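Methionine gamma-lyase (Trichomonas vaginalis, PDB 1E5E) belongs to the Cys/Met metabolism family of pyridoxal-phosphate-dependent enzymes. Local coordinates at residues 81-92 and 236-245. Numbering follows the deposited sequence.
With PPJ (N-(hydroxy{3-hydroxy-2-methyl-5-[(phosphonooxy)methyl]pyridin-4-yl}methyl)norvaline), chain C; GOL (glycerol), chain F.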
ATOM      1  N   VAL A  81      19.363  11.986   3.152  1.00 15.77           N
ATOM      2  CA  VAL A  81      19.252  10.887   2.205  1.00 16.18           C
ATOM      3  C   VAL A  81      18.548   9.733   2.937  1.00 16.17           C
ATOM      4  O   VAL A  81      19.000   9.380   4.026  1.00 15.82           O
ATOM      5  CB  VAL A  81      20.641  10.440   1.745  1.00 18.57           C
ATOM      6  CG1 VAL A  81      20.590   9.200   0.850  1.00 17.65           C
ATOM      7  CG2 VAL A  81      21.370  11.572   1.022  1.00 16.84           C
ATOM      8  N   ALA A  82      17.444   9.240   2.414  1.00 13.82           N
ATOM      9  CA  ALA A  82      16.746   8.116   3.032  1.00 14.82           C
ATOM     10  C   ALA A  82      17.211   6.808   2.447  1.00 13.58           C
ATOM     11  O   ALA A  82      17.677   6.834   1.313  1.00 14.90           O
ATOM     12  CB  ALA A  82      15.205   8.174   2.839  1.00 10.51           C
ATOM     13  N   THR A  83      17.170   5.714   3.178  1.00 14.31           N
ATOM     14  CA  THR A  83      17.621   4.443   2.675  1.00 13.99           C
ATOM     15  C   THR A  83      16.620   3.367   3.126  1.00 13.94           C
ATOM     16  O   THR A  83      15.655   3.658   3.852  1.00 12.87           O
ATOM     17  CB  THR A  83      19.008   4.001   3.181  1.00 14.34           C
ATOM     18  OG1 THR A  83      18.853   3.784   4.581  1.00 15.79           O
ATOM     19  CG2 THR A  83      20.105   5.032   2.919  1.00 13.80           C
ATOM     20  N   SER A  84      16.870   2.151   2.620  1.00 13.02           N
ATOM     21  CA  SER A  84      15.960   1.069   2.935  1.00 14.94           C
ATOM     22  C   SER A  84      16.337   0.314   4.204  1.00 14.78           C
ATOM     23  O   SER A  84      15.699  -0.702   4.479  1.00 14.74           O
ATOM     24  CB  SER A  84      15.687   0.148   1.728  1.00 15.50           C
ATOM     25  OG  SER A  84      16.791  -0.678   1.464  1.00 18.08           O
ATOM     26  N   SER A  85      17.266   0.783   5.026  1.00 13.79           N
ATOM     27  CA  SER A  85      17.510   0.227   6.334  1.00 15.49           C
ATOM     28  C   SER A  85      18.549   1.107   7.033  1.00 14.83           C
ATOM     29  O   SER A  85      19.328   1.806   6.385  1.00 15.32           O
ATOM     30  CB  SER A  85      18.006  -1.208   6.414  1.00 15.19           C
ATOM     31  OG  SER A  85      19.278  -1.310   5.801  1.00 18.32           O
ATOM     32  N   GLY A  86      18.427   1.088   8.346  1.00 14.12           N
ATOM     33  CA  GLY A  86      19.418   1.820   9.166  1.00 16.29           C
ATOM     34  C   GLY A  86      20.813   1.300   8.789  1.00 16.73           C
ATOM     35  O   GLY A  86      21.709   2.108   8.601  1.00 14.80           O
ATOM     36  N   MET A  87      21.008  -0.025   8.603  1.00 16.57           N
ATOM     37  CA  MET A  87      22.363  -0.477   8.193  1.00 16.29           C
ATOM     38  C   MET A  87      22.786   0.133   6.869  1.00 16.36           C
ATOM     39  O   MET A  87      23.943   0.528   6.629  1.00 14.69           O
ATOM     40  CB  MET A  87      22.406  -2.017   8.144  1.00 15.66           C
ATOM     41  CG  MET A  87      22.370  -2.753   9.486  1.00 16.18           C
ATOM     42  SD  MET A  87      23.388  -1.942  10.765  1.00 16.99           S
ATOM     43  CE  MET A  87      25.032  -2.122  10.034  1.00 15.63           C
ATOM     44  N   GLY A  88      21.800   0.245   5.933  1.00 16.58           N
ATOM     45  CA  GLY A  88      22.121   0.852   4.630  1.00 16.25           C
ATOM     46  C   GLY A  88      22.538   2.307   4.752  1.00 15.82           C
ATOM     47  O   GLY A  88      23.300   2.817   3.932  1.00 16.62           O
ATOM     48  N   ALA A  89      21.951   3.042   5.702  1.00 13.09           N
ATOM     49  CA  ALA A  89      22.308   4.417   5.930  1.00 14.65           C
ATOM     50  C   ALA A  89      23.758   4.457   6.462  1.00 15.60           C
ATOM     51  O   ALA A  89      24.554   5.228   5.917  1.00 15.90           O
ATOM     52  CB  ALA A  89      21.408   5.123   6.931  1.00 12.19           C
ATOM     53  N   ILE A  90      24.058   3.581   7.418  1.00 14.66           N
ATOM     54  CA  ILE A  90      25.413   3.536   7.945  1.00 16.54           C
ATOM     55  C   ILE A  90      26.433   3.136   6.863  1.00 17.57           C
ATOM     56  O   ILE A  90      27.470   3.795   6.674  1.00 18.42           O
ATOM     57  CB  ILE A  90      25.509   2.606   9.168  1.00 16.11           C
ATOM     58  CG1 ILE A  90      24.683   3.186  10.355  1.00 14.23           C
ATOM     59  CG2 ILE A  90      26.970   2.464   9.594  1.00 15.80           C
ATOM     60  CD1 ILE A  90      24.192   2.094  11.285  1.00 12.31           C
ATOM     61  N   ALA A  91      26.133   2.087   6.123  1.00 16.27           N
ATOM     62  CA  ALA A  91      27.023   1.552   5.129  1.00 17.27           C
ATOM     63  C   ALA A  91      27.201   2.530   3.986  1.00 19.04           C
ATOM     64  O   ALA A  91      28.333   2.742   3.533  1.00 19.74           O
ATOM     65  CB  ALA A  91      26.447   0.216   4.649  1.00 16.24           C
ATOM     66  N   ALA A  92      26.132   3.152   3.490  1.00 17.22           N
ATOM     67  CA  ALA A  92      26.264   4.052   2.343  1.00 17.85           C
ATOM     68  C   ALA A  92      27.140   5.235   2.725  1.00 17.85           C
ATOM     69  O   ALA A  92      27.882   5.762   1.900  1.00 16.80           O
ATOM     70  CB  ALA A  92      24.904   4.552   1.858  1.00 17.41           C
ATOM     71  N   GLY A 236      27.340   5.961  -2.590  1.00 18.13           N
ATOM     72  CA  GLY A 236      26.827   5.022  -1.595  1.00 17.47           C
ATOM     73  C   GLY A 236      25.491   4.383  -1.967  1.00 16.93           C
ATOM     74  O   GLY A 236      25.274   3.196  -1.677  1.00 17.16           O
ATOM     75  N   ILE A 237      24.527   5.195  -2.388  1.00 17.63           N
ATOM     76  CA  ILE A 237      23.198   4.675  -2.688  1.00 20.64           C
ATOM     77  C   ILE A 237      23.124   4.071  -4.088  1.00 20.56           C
ATOM     78  O   ILE A 237      22.728   2.934  -4.276  1.00 20.68           O
ATOM     79  CB  ILE A 237      22.124   5.773  -2.571  1.00 20.76           C
ATOM     80  CG1 ILE A 237      22.110   6.395  -1.153  1.00 20.21           C
ATOM     81  CG2 ILE A 237      20.734   5.184  -2.881  1.00 18.50           C
ATOM     82  CD1 ILE A 237      22.026   5.368  -0.056  1.00 19.24           C
ATOM     83  N   LYS A 238      23.474   4.878  -5.057  1.00 21.81           N
ATOM     84  CA  LYS A 238      23.373   4.561  -6.464  1.00 24.91           C
ATOM     85  C   LYS A 238      24.207   3.359  -6.876  1.00 24.15           C
ATOM     86  O   LYS A 238      23.693   2.614  -7.707  1.00 23.64           O
ATOM     87  CB  LYS A 238      23.685   5.797  -7.325  1.00 27.43           C
ATOM     88  CG  LYS A 238      23.724   5.541  -8.829  1.00 31.75           C
ATOM     89  CD  LYS A 238      23.905   6.818  -9.650  1.00 35.58           C
ATOM     90  CE  LYS A 238      25.369   7.041 -10.048  1.00 38.79           C
ATOM     91  NZ  LYS A 238      25.971   5.795 -10.637  1.00 41.95           N
ATOM     92  N   ASP A 239      25.415   3.153  -6.408  1.00 24.96           N
ATOM     93  CA  ASP A 239      26.243   2.051  -6.855  1.00 26.82           C
ATOM     94  C   ASP A 239      26.524   1.030  -5.749  1.00 25.60           C
ATOM     95  O   ASP A 239      26.449  -0.150  -6.055  1.00 25.55           O
ATOM     96  CB  ASP A 239      27.644   2.455  -7.347  1.00 28.59           C
ATOM     97  CG  ASP A 239      27.591   3.447  -8.482  1.00 32.51           C
ATOM     98  OD1 ASP A 239      26.529   3.537  -9.141  1.00 34.12           O
ATOM     99  OD2 ASP A 239      28.572   4.164  -8.767  1.00 33.54           O
ATOM    100  N   ILE A 240      26.986   1.524  -4.604  1.00 22.82           N
ATOM    101  CA  ILE A 240      27.530   0.589  -3.623  1.00 21.81           C
ATOM    102  C   ILE A 240      26.474  -0.149  -2.825  1.00 19.80           C
ATOM    103  O   ILE A 240      26.711  -1.337  -2.614  1.00 20.80           O
ATOM    104  CB  ILE A 240      28.500   1.319  -2.647  1.00 21.95           C
ATOM    105  CG1 ILE A 240      29.644   1.904  -3.484  1.00 23.39           C
ATOM    106  CG2 ILE A 240      28.976   0.394  -1.557  1.00 21.70           C
ATOM    107  CD1 ILE A 240      30.669   2.724  -2.736  1.00 22.16           C
ATOM    108  N   THR A 241      25.496   0.519  -2.226  1.00 16.39           N
ATOM    109  CA  THR A 241      24.571  -0.302  -1.434  1.00 16.12           C
ATOM    110  C   THR A 241      23.358  -0.693  -2.268  1.00 14.69           C
ATOM    111  O   THR A 241      22.632  -1.605  -1.898  1.00 15.29           O
ATOM    112  CB  THR A 241      24.101   0.399  -0.152  1.00 15.31           C
ATOM    113  OG1 THR A 241      23.461   1.631  -0.493  1.00 14.78           O
ATOM    114  CG2 THR A 241      25.319   0.658   0.726  1.00 15.50           C
ATOM    115  N   GLY A 242      22.866   0.263  -3.064  1.00 15.22           N
ATOM    116  CA  GLY A 242      21.585   0.029  -3.760  1.00 14.59           C
ATOM    117  C   GLY A 242      20.499  -0.084  -2.704  1.00 16.53           C
ATOM    118  O   GLY A 242      19.452  -0.715  -2.947  1.00 16.73           O
ATOM    119  N   SER A 243      20.697   0.625  -1.577  1.00 15.93           N
ATOM    120  CA  SER A 243      19.720   0.624  -0.492  1.00 16.27           C
ATOM    121  C   SER A 243      18.662   1.687  -0.801  1.00 16.45           C
ATOM    122  O   SER A 243      18.637   2.796  -0.270  1.00 15.63           O
ATOM    123  CB  SER A 243      20.407   0.894   0.849  1.00 16.50           C
ATOM    124  OG  SER A 243      19.477   0.766   1.913  1.00 15.69           O
ATOM    125  N   VAL A 244      17.776   1.310  -1.722  1.00 15.29           N
ATOM    126  CA  VAL A 244      16.797   2.227  -2.255  1.00 16.24           C
ATOM    127  C   VAL A 244      15.473   2.096  -1.507  1.00 16.49           C
ATOM    128  O   VAL A 244      14.789   1.078  -1.698  1.00 16.72           O
ATOM    129  CB  VAL A 244      16.572   1.996  -3.772  1.00 16.02           C
ATOM    130  CG1 VAL A 244      15.547   3.005  -4.261  1.00 13.29           C
ATOM    131  CG2 VAL A 244      17.913   2.172  -4.513  1.00 14.38           C
ATOM    132  N   ILE A 245      15.097   3.169  -0.822  1.00 14.43           N
ATOM    133  CA  ILE A 245      13.845   3.065  -0.067  1.00 14.83           C
ATOM    134  C   ILE A 245      12.645   3.017  -1.009  1.00 14.40           C
ATOM    135  O   ILE A 245      12.568   3.759  -1.993  1.00 15.64           O
ATOM    136  CB  ILE A 245      13.676   4.188   0.953  1.00 14.53           C
ATOM    137  CG1 ILE A 245      12.503   3.894   1.930  1.00 14.88           C
ATOM    138  CG2 ILE A 245      13.424   5.527   0.283  1.00 14.13           C
ATOM    139  CD1 ILE A 245      12.382   4.983   3.008  1.00 14.38           C
TER
HETATM  140  N1  PPJ C 405      21.437   1.795  14.437  1.00 20.73           N
HETATM  141  C2  PPJ C 405      20.898   1.516  15.642  1.00 20.37           C
HETATM  142  C6  PPJ C 405      21.291   0.935  13.389  1.00 21.63           C
HETATM  143  C2A PPJ C 405      21.315   2.064  16.866  1.00 18.06           C
HETATM  144  C3  PPJ C 405      20.038   0.399  15.687  1.00 20.07           C
HETATM  145  O3  PPJ C 405      19.639   0.066  16.885  1.00 18.32           O
HETATM  146  C4  PPJ C 405      19.716  -0.366  14.561  1.00 20.86           C
HETATM  147  C4A PPJ C 405      18.841  -1.481  14.728  1.00 22.62           C
HETATM  148  C5  PPJ C 405      20.403  -0.152  13.366  1.00 21.06           C
HETATM  149  N   PPJ C 405      18.683  -2.139  15.892  1.00 21.88           N
HETATM  150  C5A PPJ C 405      20.050  -0.745  12.111  1.00 19.42           C
HETATM  151  OP4 PPJ C 405      18.960  -0.203  11.677  1.00 19.64           O
HETATM  152  P   PPJ C 405      18.107  -1.182  10.754  1.00 17.93           P
HETATM  153  OP1 PPJ C 405      16.883  -0.294  10.251  1.00 18.71           O
HETATM  154  OP2 PPJ C 405      17.638  -2.403  11.603  1.00 18.37           O
HETATM  155  OP3 PPJ C 405      18.947  -1.697   9.504  1.00 18.41           O
HETATM  156  CA  PPJ C 405      17.788  -3.146  16.101  1.00 22.87           C
HETATM  157  CB  PPJ C 405      17.611  -4.242  15.137  1.00 22.76           C
HETATM  158  C   PPJ C 405      17.782  -3.628  17.445  1.00 21.53           C
HETATM  159  CG  PPJ C 405      18.663  -5.261  14.887  1.00 24.27           C
HETATM  160  CD  PPJ C 405      18.311  -6.480  15.599  1.00 23.92           C
HETATM  161  O   PPJ C 405      18.641  -3.130  18.259  1.00 21.82           O
HETATM  162  OXT PPJ C 405      16.708  -4.151  17.974  1.00 23.08           O
HETATM  163  C1  GOL F 411      17.000   5.801  -2.222  1.00 46.53           C
HETATM  164  O1  GOL F 411      16.812   5.414  -0.838  1.00 41.62           O
HETATM  165  C2  GOL F 411      16.736   7.329  -2.338  1.00 47.54           C
HETATM  166  O2  GOL F 411      15.790   7.666  -3.328  1.00 48.26           O
HETATM  167  C3  GOL F 411      18.039   8.112  -2.606  1.00 48.65           C
HETATM  168  O3  GOL F 411      18.233   8.227  -3.999  1.00 47.93           O
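Ala92 meets Gly236 backbone to backbone (CA atoms 4.1 Å apart) where the short helical segments 86-92 and 236-241 run nearly perpendicular (93°), their axes 10.0 Å apart. The chains approach again at Ser84 and Ile245, CA to CA 4.2 Å. Here Ser84 N donates to Ser243 OG (3.0 Å, N-H...O 141°), with a weak, longer bond to Ser243 O. Gly88 leaves room for the Ser243 hydroxyl, which chi1 of -174° swings away from Ser243 N; this OG also bonds Gly242 O of the second subunit. Within a wider pi-type turn, Thr241 OG1 donates to Gly236 O (2.7 Å), which takes Thr241 N from the opposite face of its plane. Ser243 N donates to the same OG1, an ST turn, while CG2 lies against Ala92 N. CD1 of Ile237 touches both Ala92 CB and Thr83 CG2, 3.6 Å from each; Ile237 meets Val81 tip to tip. Ile245 lies along the Thr83 carbonyl (CB to O 3.5 Å), CG2 against Ala82 CB. Glycerol O1, probably from the crystallisation liquor, donates to Ala82 O and accepts from Ile245 N. Ser85 OG accepts from Gly88 N, capping the helix, and bonds Gly242 O of the second subunit. Gly86 N binds OP1 and Met87 N OP3 of PPJ, each at 2.8 Å, a phosphate-holding strand-turn-helix as in other fold-type I PLP enzymes. Edge strand 79-83 pairs with strand 220-224; helix 112-124 packs on Met87 and Ile90.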